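Alanine racemase (Acinetobacter baumannii, PDB 4QHR) is a two-domain protein of the alanine racemase family, with an N-terminal TIM-type barrel and a beta-rich C-terminal domain, present here as a dimer. Local coordinates at residues 11-16 with 231-236; 62-67 with 91-96; 156-161 with 175-180; 283-288 with 333-338. One frame throughout, in Å; residues are numbered along the deposited sequence.

Interaction 1. Residues 11-16 with 231-236; sequences QALQYN and KPVMTF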
loop_
_atom_site.group_PDB
_atom_site.type_symbol
_atom_site.label_atom_id
_atom_site.label_comp_id
_atom_site.label_asym_id
_atom_site.label_seq_id
_atom_site.Cartn_x
_atom_site.Cartn_y
_atom_site.Cartn_z
ATOM N N GLN A 11 -11.534 21.325 4.163
ATOM C CA GLN A 11 -12.750 21.993 3.648
ATOM C C GLN A 11 -13.525 21.094 2.665
ATOM O O GLN A 11 -14.743 21.129 2.599
ATOM C CB GLN A 11 -12.426 23.326 2.992
ATOM C CG GLN A 11 -11.767 24.339 3.964
ATOM C CD GLN A 11 -10.357 23.933 4.453
ATOM O OE1 GLN A 11 -9.572 23.258 3.732
ATOM N NE2 GLN A 11 -10.029 24.322 5.695
ATOM N N ALA A 12 -12.795 20.319 1.877
ATOM C CA ALA A 12 -13.440 19.393 0.976
ATOM C C ALA A 12 -14.168 18.336 1.768
ATOM O O ALA A 12 -15.272 17.970 1.409
ATOM C CB ALA A 12 -12.396 18.784 0.045
ATOM N N LEU A 13 -13.546 17.789 2.820
ATOM C CA LEU A 13 -14.252 16.838 3.688
ATOM C C LEU A 13 -15.557 17.422 4.227
ATOM O O LEU A 13 -16.572 16.733 4.233
ATOM C CB LEU A 13 -13.424 16.412 4.900
ATOM C CG LEU A 13 -12.299 15.445 4.638
ATOM C CD1 LEU A 13 -11.278 15.498 5.765
ATOM C CD2 LEU A 13 -12.860 14.036 4.518
ATOM N N GLN A 14 -15.515 18.676 4.689
ATOM C CA GLN A 14 -16.731 19.323 5.223
ATOM C C GLN A 14 -17.763 19.456 4.143
ATOM O O GLN A 14 -18.942 19.283 4.353
ATOM C CB GLN A 14 -16.466 20.720 5.797
ATOM C CG GLN A 14 -15.528 20.708 6.964
ATOM C CD GLN A 14 -15.205 22.097 7.493
ATOM O OE1 GLN A 14 -14.910 23.024 6.746
ATOM N NE2 GLN A 14 -15.235 22.228 8.801
ATOM N N TYR A 15 -17.313 19.806 2.969
ATOM C CA TYR A 15 -18.227 19.997 1.849
ATOM C C TYR A 15 -18.970 18.690 1.459
ATOM O O TYR A 15 -20.166 18.687 1.170
ATOM C CB TYR A 15 -17.419 20.527 0.653
ATOM C CG TYR A 15 -18.228 20.840 -0.541
ATOM C CD1 TYR A 15 -18.537 19.850 -1.483
ATOM C CD2 TYR A 15 -18.703 22.129 -0.752
ATOM C CE1 TYR A 15 -19.298 20.160 -2.600
ATOM C CE2 TYR A 15 -19.442 22.432 -1.869
ATOM C CZ TYR A 15 -19.738 21.453 -2.782
ATOM O OH TYR A 15 -20.475 21.763 -3.892
ATOM N N ASN A 16 -18.222 17.596 1.407
ATOM C CA ASN A 16 -18.791 16.311 1.002
ATOM C C ASN A 16 -19.710 15.792 2.078
ATOM O O ASN A 16 -20.725 15.182 1.785
ATOM C CB ASN A 16 -17.634 15.344 0.774
ATOM C CG ASN A 16 -16.720 15.777 -0.348
ATOM O OD1 ASN A 16 -17.147 16.499 -1.275
ATOM N ND2 ASN A 16 -15.482 15.318 -0.308
ATOM N N LYS A 231 -15.895 16.980 -3.764
ATOM C CA LYS A 231 -14.561 17.561 -3.833
ATOM C C LYS A 231 -13.464 16.573 -3.402
ATOM O O LYS A 231 -13.452 16.141 -2.246
ATOM C CB LYS A 231 -14.519 18.782 -2.929
ATOM C CG LYS A 231 -15.266 19.926 -3.578
ATOM C CD LYS A 231 -15.260 21.151 -2.733
ATOM C CE LYS A 231 -16.107 22.179 -3.487
ATOM N NZ LYS A 231 -15.997 23.372 -2.638
ATOM N N PRO A 232 -12.534 16.232 -4.323
ATOM C CA PRO A 232 -11.426 15.338 -3.909
ATOM C C PRO A 232 -10.748 15.862 -2.652
ATOM O O PRO A 232 -10.400 17.059 -2.565
ATOM C CB PRO A 232 -10.483 15.370 -5.117
ATOM C CG PRO A 232 -11.377 15.637 -6.277
ATOM C CD PRO A 232 -12.497 16.513 -5.766
ATOM N N VAL A 233 -10.525 14.983 -1.691
ATOM C CA VAL A 233 -9.918 15.388 -0.440
ATOM C C VAL A 233 -8.379 15.217 -0.494
ATOM O O VAL A 233 -7.608 16.089 -0.023
ATOM C CB VAL A 233 -10.538 14.580 0.697
ATOM C CG1 VAL A 233 -9.773 14.776 2.019
ATOM C CG2 VAL A 233 -12.000 14.915 0.870
ATOM N N MET A 234 -7.920 14.094 -1.031
ATOM C CA MET A 234 -6.509 13.788 -1.078
ATOM C C MET A 234 -5.856 14.243 -2.388
ATOM O O MET A 234 -6.340 13.889 -3.472
ATOM C CB MET A 234 -6.267 12.265 -0.953
ATOM C CG MET A 234 -4.810 11.887 -0.890
ATOM S SD MET A 234 -4.348 10.143 -0.861
ATOM C CE MET A 234 -5.253 9.535 0.573
ATOM N N THR A 235 -4.741 14.959 -2.249
ATOM C CA THR A 235 -3.785 15.129 -3.349
ATOM C C THR A 235 -2.481 14.402 -3.030
ATOM O O THR A 235 -1.868 14.602 -1.938
ATOM C CB THR A 235 -3.536 16.606 -3.625
ATOM O OG1 THR A 235 -4.805 17.233 -3.793
ATOM C CG2 THR A 235 -2.761 16.761 -4.939
ATOM N N PHE A 236 -2.018 13.573 -3.965
ATOM C CA PHE A 236 -0.804 12.758 -3.771
ATOM C C PHE A 236 0.214 13.333 -4.767
ATOM O O PHE A 236 0.003 13.278 -5.983
ATOM C CB PHE A 236 -1.157 11.288 -4.047
ATOM C CG PHE A 236 -0.044 10.268 -3.805
ATOM C CD1 PHE A 236 1.017 10.470 -2.901
ATOM C CD2 PHE A 236 -0.110 9.057 -4.453
ATOM C CE1 PHE A 236 1.985 9.472 -2.714
ATOM C CE2 PHE A 236 0.846 8.076 -4.285
ATOM C CZ PHE A 236 1.897 8.286 -3.426
#
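Lys231 meets helix 10-23 with both its backbone and its side chain. Its N donates to Asn16 OD1 at 2.8 Å, nearly straight and on a lone pair in the carbonyl plane. Its O takes Asn16 ND2 at 2.9 Å, lying almost in the plane of the amide, so two bonds to one backbone residue fix the flip of the Asn16 side chain; Leu214 O also accepts from ND2. The extended lysine chain lies over one face of the Tyr15 ring, the two side chains crossing at about a right angle. Lys231 CE sits over the ring centre, 3.6 Å from the centroid of the Tyr15 ring, and Lys231 NZ makes a cation-pi contact over the same face, 3.9 Å from that centroid. The phenol OH of Tyr15 is hydrogen-bonded to Asp229. Helix 10-23 follows strand 4-8, which pairs with strand 234-246 in the mixed sheet, and the contact joins this helix to the residues leading into strand 234-246. At Pro232 the side chain turns away, but the backbone O lies 3.7 Å from Ala12 CB. Val233 then inserts two methyls: CG1 touches Leu13 CG at 3.7 Å, while CG2 lies between Ala12 CB, Leu13 and Asn16 ND2.

Interaction 2. Residues 62-67 with 91-96; sequences EGLEIR and IEQKFE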
loop_
_atom_site.group_PDB
_atom_site.type_symbol
_atom_site.label_atom_id
_atom_site.label_comp_id
_atom_site.label_asym_id
_atom_site.label_seq_id
_atom_site.Cartn_x
_atom_site.Cartn_y
_atom_site.Cartn_z
ATOM N N GLU A 62 -9.709 0.811 16.138
ATOM C CA GLU A 62 -10.050 2.054 15.429
ATOM C C GLU A 62 -10.931 2.982 16.262
ATOM O O GLU A 62 -10.752 4.190 16.260
ATOM C CB GLU A 62 -10.702 1.777 14.050
ATOM C CG GLU A 62 -9.716 1.195 13.073
ATOM C CD GLU A 62 -10.305 0.764 11.713
ATOM O OE1 GLU A 62 -11.529 0.724 11.542
ATOM O OE2 GLU A 62 -9.495 0.464 10.832
ATOM N N GLY A 63 -11.897 2.417 16.981
ATOM C CA GLY A 63 -12.678 3.217 17.870
ATOM C C GLY A 63 -11.886 3.803 19.034
ATOM O O GLY A 63 -12.079 4.952 19.379
ATOM N N LEU A 64 -10.989 3.014 19.612
ATOM C CA LEU A 64 -10.122 3.523 20.716
ATOM C C LEU A 64 -9.213 4.673 20.218
ATOM O O LEU A 64 -8.874 5.599 20.945
ATOM C CB LEU A 64 -9.274 2.365 21.269
ATOM C CG LEU A 64 -10.052 1.313 22.115
ATOM C CD1 LEU A 64 -9.150 0.157 22.475
ATOM C CD2 LEU A 64 -10.661 1.938 23.392
ATOM N N GLU A 65 -8.778 4.597 18.966
ATOM C CA GLU A 65 -7.980 5.688 18.391
ATOM C C GLU A 65 -8.796 7.001 18.344
ATOM O O GLU A 65 -8.296 8.097 18.602
ATOM C CB GLU A 65 -7.507 5.287 16.998
ATOM C CG GLU A 65 -6.458 6.190 16.434
ATOM C CD GLU A 65 -5.932 5.756 15.070
ATOM O OE1 GLU A 65 -6.560 4.889 14.401
ATOM O OE2 GLU A 65 -4.851 6.326 14.718
ATOM N N ILE A 66 -10.047 6.901 17.937
ATOM C CA ILE A 66 -10.926 8.072 17.894
ATOM C C ILE A 66 -11.022 8.705 19.294
ATOM O O ILE A 66 -10.962 9.946 19.455
ATOM C CB ILE A 66 -12.313 7.690 17.399
ATOM C CG1 ILE A 66 -12.222 7.330 15.898
ATOM C CG2 ILE A 66 -13.305 8.811 17.643
ATOM C CD1 ILE A 66 -13.498 6.792 15.301
ATOM N N ARG A 67 -11.176 7.856 20.288
ATOM C CA ARG A 67 -11.411 8.333 21.670
ATOM C C ARG A 67 -10.149 8.961 22.203
ATOM O O ARG A 67 -10.213 10.002 22.804
ATOM C CB ARG A 67 -11.861 7.202 22.565
ATOM C CG ARG A 67 -13.280 6.769 22.330
ATOM C CD ARG A 67 -14.246 7.634 23.109
ATOM N NE ARG A 67 -15.619 7.168 22.874
ATOM C CZ ARG A 67 -16.422 7.625 21.906
ATOM N NH1 ARG A 67 -16.056 8.602 21.086
ATOM N NH2 ARG A 67 -17.619 7.113 21.733
ATOM N N ILE A 91 -18.512 -1.054 25.943
ATOM C CA ILE A 91 -19.507 -0.451 26.791
ATOM C C ILE A 91 -18.974 0.814 27.488
ATOM O O ILE A 91 -19.662 1.850 27.534
ATOM C CB ILE A 91 -20.033 -1.488 27.781
ATOM C CG1 ILE A 91 -20.904 -2.533 27.051
ATOM C CG2 ILE A 91 -20.804 -0.850 28.876
ATOM C CD1 ILE A 91 -21.023 -3.829 27.864
ATOM N N GLU A 92 -17.745 0.751 27.963
ATOM C CA GLU A 92 -17.145 1.837 28.749
ATOM C C GLU A 92 -16.900 3.053 27.857
ATOM O O GLU A 92 -17.150 4.200 28.254
ATOM C CB GLU A 92 -15.854 1.346 29.399
ATOM C CG GLU A 92 -14.939 2.404 30.011
ATOM C CD GLU A 92 -15.505 3.081 31.252
ATOM O OE1 GLU A 92 -15.044 4.207 31.511
ATOM O OE2 GLU A 92 -16.390 2.527 31.973
ATOM N N GLN A 93 -16.445 2.791 26.647
ATOM C CA GLN A 93 -16.205 3.834 25.682
ATOM C C GLN A 93 -17.445 4.301 24.920
ATOM O O GLN A 93 -17.335 5.183 24.058
ATOM C CB GLN A 93 -15.175 3.332 24.678
ATOM C CG GLN A 93 -13.805 2.982 25.259
ATOM C CD GLN A 93 -13.067 4.219 25.709
ATOM O OE1 GLN A 93 -13.434 5.330 25.351
ATOM N NE2 GLN A 93 -12.038 4.034 26.505
ATOM N N LYS A 94 -18.594 3.713 25.213
ATOM C CA LYS A 94 -19.832 3.996 24.481
ATOM C C LYS A 94 -19.764 3.719 22.952
ATOM O O LYS A 94 -20.125 4.577 22.120
ATOM C CB LYS A 94 -20.296 5.412 24.722
ATOM C CG LYS A 94 -20.695 5.644 26.174
ATOM C CD LYS A 94 -21.183 7.073 26.346
ATOM C CE LYS A 94 -21.773 7.280 27.737
ATOM N NZ LYS A 94 -21.362 8.635 28.245
ATOM N N PHE A 95 -19.329 2.522 22.614
ATOM C CA PHE A 95 -19.291 2.049 21.240
ATOM C C PHE A 95 -20.490 1.123 21.008
ATOM O O PHE A 95 -20.626 0.081 21.664
ATOM C CB PHE A 95 -18.022 1.231 20.989
ATOM C CG PHE A 95 -16.736 1.983 21.068
ATOM C CD1 PHE A 95 -16.671 3.325 21.013
ATOM C CD2 PHE A 95 -15.565 1.286 21.149
ATOM C CE1 PHE A 95 -15.484 3.985 21.078
ATOM C CE2 PHE A 95 -14.346 1.937 21.204
ATOM C CZ PHE A 95 -14.314 3.282 21.164
ATOM N N GLU A 96 -21.374 1.464 20.081
ATOM C CA GLU A 96 -22.477 0.602 19.785
ATOM C C GLU A 96 -21.946 -0.523 18.896
ATOM O O GLU A 96 -21.108 -0.279 18.033
ATOM C CB GLU A 96 -23.578 1.360 19.068
ATOM C CG GLU A 96 -24.191 2.432 19.956
ATOM C CD GLU A 96 -25.356 3.128 19.330
ATOM O OE1 GLU A 96 -25.486 3.094 18.082
ATOM O OE2 GLU A 96 -26.172 3.651 20.118
#
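Arg67, on helix 60-68, reaches across to the backbone of Gln93, where helix 87-92 gives way to strand 95-99 of the parallel barrel sheet. The turn is a Schellman motif, with Lys94 at positive phi as the first residue to leave helical geometry. The polar part of the contact is a side-on grip by the guanidinium on one carbonyl oxygen. Arg67 NE donates to Gln93 O at 2.9 Å and NH2 to the same atom at 3.0 Å, both with the oxygen in the guanidinium plane; the NH2 bond runs nearly along the C=O axis. A bend at chi2 (-85°) sets CD off the line of the chain. Further partners of this group lie in the loop before strand 75-77: NH1 bonds to Phe71 O and NH2 also to Gln73 O, so the guanidinium links three backbone carbonyls and has its rotation fixed.

The remaining contacts are packing. Phe95 CE1 lies over one face of the guanidinium, 3.7 Å from Arg67 NE, with ring and guanidinium planes 47° apart, and the two side chains slide past each other in opposite directions. The ring's far end presses against the helix backbone: Gly63, having no side chain, lets Phe95 CZ come within 3.3 Å of Gly63 C. The Leu64 and Gln93 side chains cross at about a right angle, Leu64 CD2 3.8 Å from Gln93 CG. Gln93 OE1 lies 3.3 Å from Arg67 CD.

Interaction 3. Residues 156-161 with 175-180; sequences LAMHFA and QQFLHI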
loop_
_atom_site.group_PDB
_atom_site.type_symbol
_atom_site.label_atom_id
_atom_site.label_comp_id
_atom_site.label_asym_id
_atom_site.label_seq_id
_atom_site.Cartn_x
_atom_site.Cartn_y
_atom_site.Cartn_z
ATOM N N LEU A 156 -31.997 -2.090 12.596
ATOM C CA LEU A 156 -31.905 -3.046 11.502
ATOM C C LEU A 156 -30.919 -2.501 10.500
ATOM O O LEU A 156 -31.138 -1.404 9.929
ATOM C CB LEU A 156 -33.254 -3.241 10.833
ATOM C CG LEU A 156 -33.313 -4.180 9.621
ATOM C CD1 LEU A 156 -32.858 -5.581 10.013
ATOM C CD2 LEU A 156 -34.751 -4.216 9.106
ATOM N N ALA A 157 -29.862 -3.265 10.249
ATOM C CA ALA A 157 -28.782 -2.832 9.359
ATOM C C ALA A 157 -28.576 -3.814 8.207
ATOM O O ALA A 157 -28.496 -5.014 8.400
ATOM C CB ALA A 157 -27.476 -2.664 10.125
ATOM N N MET A 158 -28.504 -3.270 7.017
ATOM C CA MET A 158 -28.046 -4.022 5.859
ATOM C C MET A 158 -27.019 -3.223 5.042
ATOM O O MET A 158 -26.951 -1.993 5.133
ATOM C CB MET A 158 -29.223 -4.324 4.998
ATOM C CG MET A 158 -28.981 -5.421 3.981
ATOM S SD MET A 158 -30.365 -5.427 2.856
ATOM C CE MET A 158 -30.326 -3.786 2.083
ATOM N N HIS A 159 -26.223 -3.952 4.246
ATOM C CA HIS A 159 -25.314 -3.359 3.297
ATOM C C HIS A 159 -25.651 -3.953 1.917
ATOM O O HIS A 159 -25.857 -5.152 1.773
ATOM C CB HIS A 159 -23.874 -3.625 3.719
ATOM C CG HIS A 159 -22.863 -2.715 3.071
ATOM N ND1 HIS A 159 -22.975 -1.332 3.074
ATOM C CD2 HIS A 159 -21.710 -2.993 2.413
ATOM C CE1 HIS A 159 -21.939 -0.806 2.438
ATOM N NE2 HIS A 159 -21.156 -1.791 2.030
ATOM N N PHE A 160 -25.710 -3.085 0.922
ATOM C CA PHE A 160 -25.959 -3.489 -0.466
ATOM C C PHE A 160 -24.728 -4.080 -1.071
ATOM O O PHE A 160 -23.625 -3.569 -0.854
ATOM C CB PHE A 160 -26.399 -2.294 -1.280
ATOM C CG PHE A 160 -27.853 -2.013 -1.133
ATOM C CD1 PHE A 160 -28.773 -2.889 -1.673
ATOM C CD2 PHE A 160 -28.308 -0.922 -0.407
ATOM C CE1 PHE A 160 -30.134 -2.676 -1.521
ATOM C CE2 PHE A 160 -29.673 -0.703 -0.255
ATOM C CZ PHE A 160 -30.580 -1.579 -0.821
ATOM N N ALA A 161 -24.896 -5.151 -1.821
ATOM C CA ALA A 161 -23.756 -5.758 -2.500
ATOM C C ALA A 161 -23.315 -5.032 -3.789
ATOM O O ALA A 161 -22.138 -4.996 -4.117
ATOM C CB ALA A 161 -24.095 -7.219 -2.804
ATOM N N GLN A 175 -36.224 -5.521 -1.160
ATOM C CA GLN A 175 -37.449 -6.225 -0.734
ATOM C C GLN A 175 -37.235 -7.074 0.521
ATOM O O GLN A 175 -38.090 -7.110 1.423
ATOM C CB GLN A 175 -38.043 -7.067 -1.902
ATOM C CG GLN A 175 -39.134 -6.415 -2.769
ATOM C CD GLN A 175 -38.935 -4.929 -3.099
ATOM O OE1 GLN A 175 -39.820 -4.107 -2.861
ATOM N NE2 GLN A 175 -37.785 -4.583 -3.660
ATOM N N GLN A 176 -36.098 -7.746 0.609
ATOM C CA GLN A 176 -35.768 -8.474 1.827
ATOM C C GLN A 176 -35.703 -7.492 3.044
ATOM O O GLN A 176 -36.303 -7.736 4.107
ATOM C CB GLN A 176 -34.472 -9.245 1.617
ATOM C CG GLN A 176 -34.051 -10.101 2.778
ATOM C CD GLN A 176 -33.448 -11.419 2.341
ATOM O OE1 GLN A 176 -33.253 -11.658 1.152
ATOM N NE2 GLN A 176 -33.140 -12.281 3.305
ATOM N N PHE A 177 -35.013 -6.374 2.865
ATOM C CA PHE A 177 -34.898 -5.359 3.901
ATOM C C PHE A 177 -36.260 -4.761 4.324
ATOM O O PHE A 177 -36.511 -4.606 5.521
ATOM C CB PHE A 177 -33.988 -4.221 3.438
ATOM C CG PHE A 177 -33.650 -3.261 4.537
ATOM C CD1 PHE A 177 -32.722 -3.610 5.487
ATOM C CD2 PHE A 177 -34.280 -2.022 4.626
ATOM C CE1 PHE A 177 -32.406 -2.739 6.501
ATOM C CE2 PHE A 177 -33.974 -1.144 5.657
ATOM C CZ PHE A 177 -33.045 -1.498 6.589
ATOM N N LEU A 178 -37.121 -4.424 3.359
ATOM C CA LEU A 178 -38.464 -3.862 3.670
ATOM C C LEU A 178 -39.367 -4.890 4.364
ATOM O O LEU A 178 -40.125 -4.545 5.262
ATOM C CB LEU A 178 -39.159 -3.320 2.427
ATOM C CG LEU A 178 -38.487 -2.166 1.681
ATOM C CD1 LEU A 178 -39.232 -1.761 0.407
ATOM C CD2 LEU A 178 -38.353 -0.979 2.620
ATOM N N HIS A 179 -39.263 -6.148 3.962
ATOM C CA HIS A 179 -40.004 -7.240 4.615
ATOM C C HIS A 179 -39.612 -7.332 6.068
ATOM O O HIS A 179 -40.469 -7.459 6.948
ATOM C CB HIS A 179 -39.799 -8.610 3.895
ATOM C CG HIS A 179 -40.164 -9.800 4.731
ATOM N ND1 HIS A 179 -41.438 -10.018 5.205
ATOM C CD2 HIS A 179 -39.416 -10.836 5.182
ATOM C CE1 HIS A 179 -41.464 -11.135 5.916
ATOM N NE2 HIS A 179 -40.246 -11.650 5.922
ATOM N N ILE A 180 -38.315 -7.239 6.342
ATOM C CA ILE A 180 -37.880 -7.402 7.704
ATOM C C ILE A 180 -38.246 -6.165 8.495
ATOM O O ILE A 180 -38.693 -6.286 9.613
ATOM C CB ILE A 180 -36.381 -7.736 7.812
ATOM C CG1 ILE A 180 -36.069 -9.068 7.110
ATOM C CG2 ILE A 180 -35.994 -7.853 9.281
ATOM C CD1 ILE A 180 -36.635 -10.305 7.793
#
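An apolar contact, buried throughout and without hydrogen bonds between the two segments, packs Phe177 and Ile180 of helix 168-184 against Leu156 of strand 154-157 and Met158 close by in the chain. The aromatic ring of Phe177 is the centre of it. Leu156 slides past the ring in the opposite direction, its CG 3.6 Å from Phe177 CE1 and its CD2 over one face, 4.2 Å from the centroid in a CH-pi contact. The leucine O lies at the ring's edge, in its plane, 3.8 Å from Phe177 CZ. A chi1 of -171° puts Phe177 CG anti to the backbone N, and the ring beyond it meets Leu156 and Met158.

Strand 154-157, helix 168-184 and strand 188-190 form a beta-alpha-beta unit of the N-terminal TIM-type barrel, and this is the packing of its helix on the parallel sheet. Leu156 is bonded through its backbone to Leu188 and Ser190, so the strand that receives the helix is also paired with the one that follows it.

Met158 crosses the same ring obliquely. Its CB lies 3.6 Å from Phe177 CD1, and its SD is 5.0 Å from the centroid, an oblique Met-aromatic contact. A turn at chi3 (62°) places CE 3.9 Å from Phe177 CB, and the same methyl lies over one face of the Phe160 ring, offset toward the rim. One turn along the helix, Ile180 offers CG2 to the leucine branch, 3.8 Å from Leu156 CD2, the two side chains crossing at about a right angle. Ile140 of helix 139-149 touches both Leu156 and Ile180.

Interaction 4. Residues 283-288 with 333-338; sequences KQNFVA and AEANGT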
loop_
_atom_site.group_PDB
_atom_site.type_symbol
_atom_site.label_atom_id
_atom_site.label_comp_id
_atom_site.label_asym_id
_atom_site.label_seq_id
_atom_site.Cartn_x
_atom_site.Cartn_y
_atom_site.Cartn_z
ATOM N N LYS A 283 -4.154 -0.128 -18.859
ATOM C CA LYS A 283 -4.341 0.895 -19.885
ATOM C C LYS A 283 -3.314 1.927 -19.520
ATOM O O LYS A 283 -2.779 1.876 -18.412
ATOM C CB LYS A 283 -5.724 1.562 -19.770
ATOM C CG LYS A 283 -6.859 0.659 -19.300
ATOM C CD LYS A 283 -8.273 1.225 -19.494
ATOM C CE LYS A 283 -8.398 2.741 -19.306
ATOM N NZ LYS A 283 -9.753 3.209 -19.747
ATOM N N GLN A 284 -3.104 2.905 -20.393
ATOM C CA GLN A 284 -2.142 3.986 -20.162
ATOM C C GLN A 284 -2.583 4.897 -18.973
ATOM O O GLN A 284 -3.752 5.303 -18.860
ATOM C CB GLN A 284 -2.010 4.812 -21.453
ATOM C CG GLN A 284 -0.927 5.887 -21.442
ATOM C CD GLN A 284 -0.633 6.455 -22.841
ATOM O OE1 GLN A 284 -1.547 6.671 -23.693
ATOM N NE2 GLN A 284 0.647 6.730 -23.092
ATOM N N ASN A 285 -1.640 5.238 -18.114
ATOM C CA ASN A 285 -1.907 6.096 -16.985
ATOM C C ASN A 285 -1.180 7.425 -17.205
ATOM O O ASN A 285 -0.206 7.491 -17.982
ATOM C CB ASN A 285 -1.419 5.408 -15.695
ATOM C CG ASN A 285 -1.865 6.148 -14.462
ATOM O OD1 ASN A 285 -2.962 6.697 -14.443
ATOM N ND2 ASN A 285 -0.966 6.278 -13.468
ATOM N N PHE A 286 -1.658 8.463 -16.530
ATOM C CA PHE A 286 -1.143 9.804 -16.652
ATOM C C PHE A 286 -0.906 10.393 -15.271
ATOM O O PHE A 286 -1.548 9.983 -14.300
ATOM C CB PHE A 286 -2.142 10.677 -17.435
ATOM C CG PHE A 286 -2.368 10.200 -18.854
ATOM C CD1 PHE A 286 -3.310 9.251 -19.101
ATOM C CD2 PHE A 286 -1.607 10.692 -19.915
ATOM C CE1 PHE A 286 -3.505 8.750 -20.402
ATOM C CE2 PHE A 286 -1.806 10.219 -21.209
ATOM C CZ PHE A 286 -2.762 9.228 -21.440
ATOM N N VAL A 287 0.001 11.360 -15.208
ATOM C CA VAL A 287 0.120 12.261 -14.074
ATOM C C VAL A 287 -0.253 13.695 -14.528
ATOM O O VAL A 287 -0.300 13.990 -15.737
ATOM C CB VAL A 287 1.501 12.267 -13.465
ATOM C CG1 VAL A 287 1.900 10.859 -13.032
ATOM C CG2 VAL A 287 2.568 12.815 -14.444
ATOM N N ALA A 288 -0.464 14.583 -13.571
ATOM C CA ALA A 288 -0.831 15.968 -13.872
ATOM C C ALA A 288 0.341 16.857 -13.518
ATOM O O ALA A 288 0.871 16.792 -12.388
ATOM C CB ALA A 288 -2.063 16.364 -13.104
ATOM N N ALA A 333 -7.171 4.613 -10.689
ATOM C CA ALA A 333 -7.671 3.260 -10.393
ATOM C C ALA A 333 -8.076 2.428 -11.624
ATOM O O ALA A 333 -7.707 1.259 -11.762
ATOM C CB ALA A 333 -8.825 3.322 -9.411
ATOM N N GLU A 334 -8.845 3.040 -12.482
ATOM C CA GLU A 334 -9.334 2.349 -13.668
ATOM C C GLU A 334 -8.162 1.908 -14.548
ATOM O O GLU A 334 -8.131 0.771 -14.987
ATOM C CB GLU A 334 -10.317 3.234 -14.455
ATOM C CG GLU A 334 -10.826 2.539 -15.712
ATOM C CD GLU A 334 -11.351 3.479 -16.796
ATOM O OE1 GLU A 334 -11.018 4.684 -16.821
ATOM O OE2 GLU A 334 -12.082 2.984 -17.677
ATOM N N ALA A 335 -7.149 2.761 -14.726
ATOM C CA ALA A 335 -5.947 2.339 -15.453
ATOM C C ALA A 335 -5.180 1.223 -14.783
ATOM O O ALA A 335 -4.489 0.455 -15.435
ATOM C CB ALA A 335 -5.031 3.525 -15.706
ATOM N N ASN A 336 -5.314 1.141 -13.461
ATOM C CA ASN A 336 -4.658 0.105 -12.629
ATOM C C ASN A 336 -5.501 -1.138 -12.495
ATOM O O ASN A 336 -5.067 -2.066 -11.822
ATOM C CB ASN A 336 -4.364 0.769 -11.225
ATOM C CG ASN A 336 -3.645 -0.121 -10.197
ATOM O OD1 ASN A 336 -3.969 -0.025 -9.004
ATOM N ND2 ASN A 336 -2.666 -0.928 -10.603
ATOM N N GLY A 337 -6.696 -1.172 -13.101
ATOM C CA GLY A 337 -7.600 -2.349 -13.054
ATOM C C GLY A 337 -8.301 -2.516 -11.701
ATOM O O GLY A 337 -8.722 -3.597 -11.364
ATOM N N THR A 338 -8.452 -1.440 -10.932
ATOM C CA THR A 338 -9.128 -1.526 -9.632
ATOM C C THR A 338 -9.998 -0.278 -9.365
ATOM O O THR A 338 -10.425 0.396 -10.301
ATOM C CB THR A 338 -8.085 -1.844 -8.524
ATOM O OG1 THR A 338 -8.774 -2.140 -7.304
ATOM C CG2 THR A 338 -7.117 -0.708 -8.334
#
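Ala335 CB lies against the run of backbone that leads into strand 286-289, 3.8 Å from Gln284 O and 3.9 Å from Lys283 O. It sits in the last turn of helix 329-335, in the C-terminal domain, and the helix ends in a Schellman motif with Gly337 at positive phi as the first residue off the helical path. Gly337 N returns to Glu334 O and Thr338 N to Ala333 O, closing that turn. Asn285 continues the packing at the methyl group: its CB is 4.1 Å from Ala335 CB and its OD1 4.0 Å. The amide oxygen is hydrogen-bonded to Arg327 NH2; towards Ala335 it makes van der Waals contact.

The backbones are also joined by a long, weak bond from Lys283 N to Ala335 O at 3.5 Å, while a backbone bond ties Ala335 to Val282, the residue preceding Lys283. Beyond the helix end, Thr338 OG1 is hydrogen-bonded to Arg279 of the second subunit, which places the contact close to the dimer interface.

Between exposed side chains there is a salt bridge. The Lys283 chain bends at chi3 (-35°), which turns CE out of an extended path, and it crosses Glu334 obliquely. Lys283 NZ comes within 3.1 Å of Glu334 OE2, a weak bond, and is 3.5 Å from Glu334 OE1.

In the fold
Interactions 2 and 3 both pack a helix against the parallel sheet of the N-terminal barrel, their centres 26 Å apart, in successive parts of the chain. The segments of interaction 1 bracket both in sequence, so that interactions 2 and 3 lie in the chain between helix 10-23 and strand 234-246. The mixed sheet reached by 231-236 is shared with interaction 4, whose nearest atoms are about 7 Å away, although their centres are 21 Å apart. Interactions 2 and 4 lie on opposite sides of the chain's centre, 38 Å between centres. Each has a residue bonded to the second subunit: Glu62 to Arg350 there, and Thr338 to Arg279. Glu62 also bonds to Ala35 N, next to the modified Lys34.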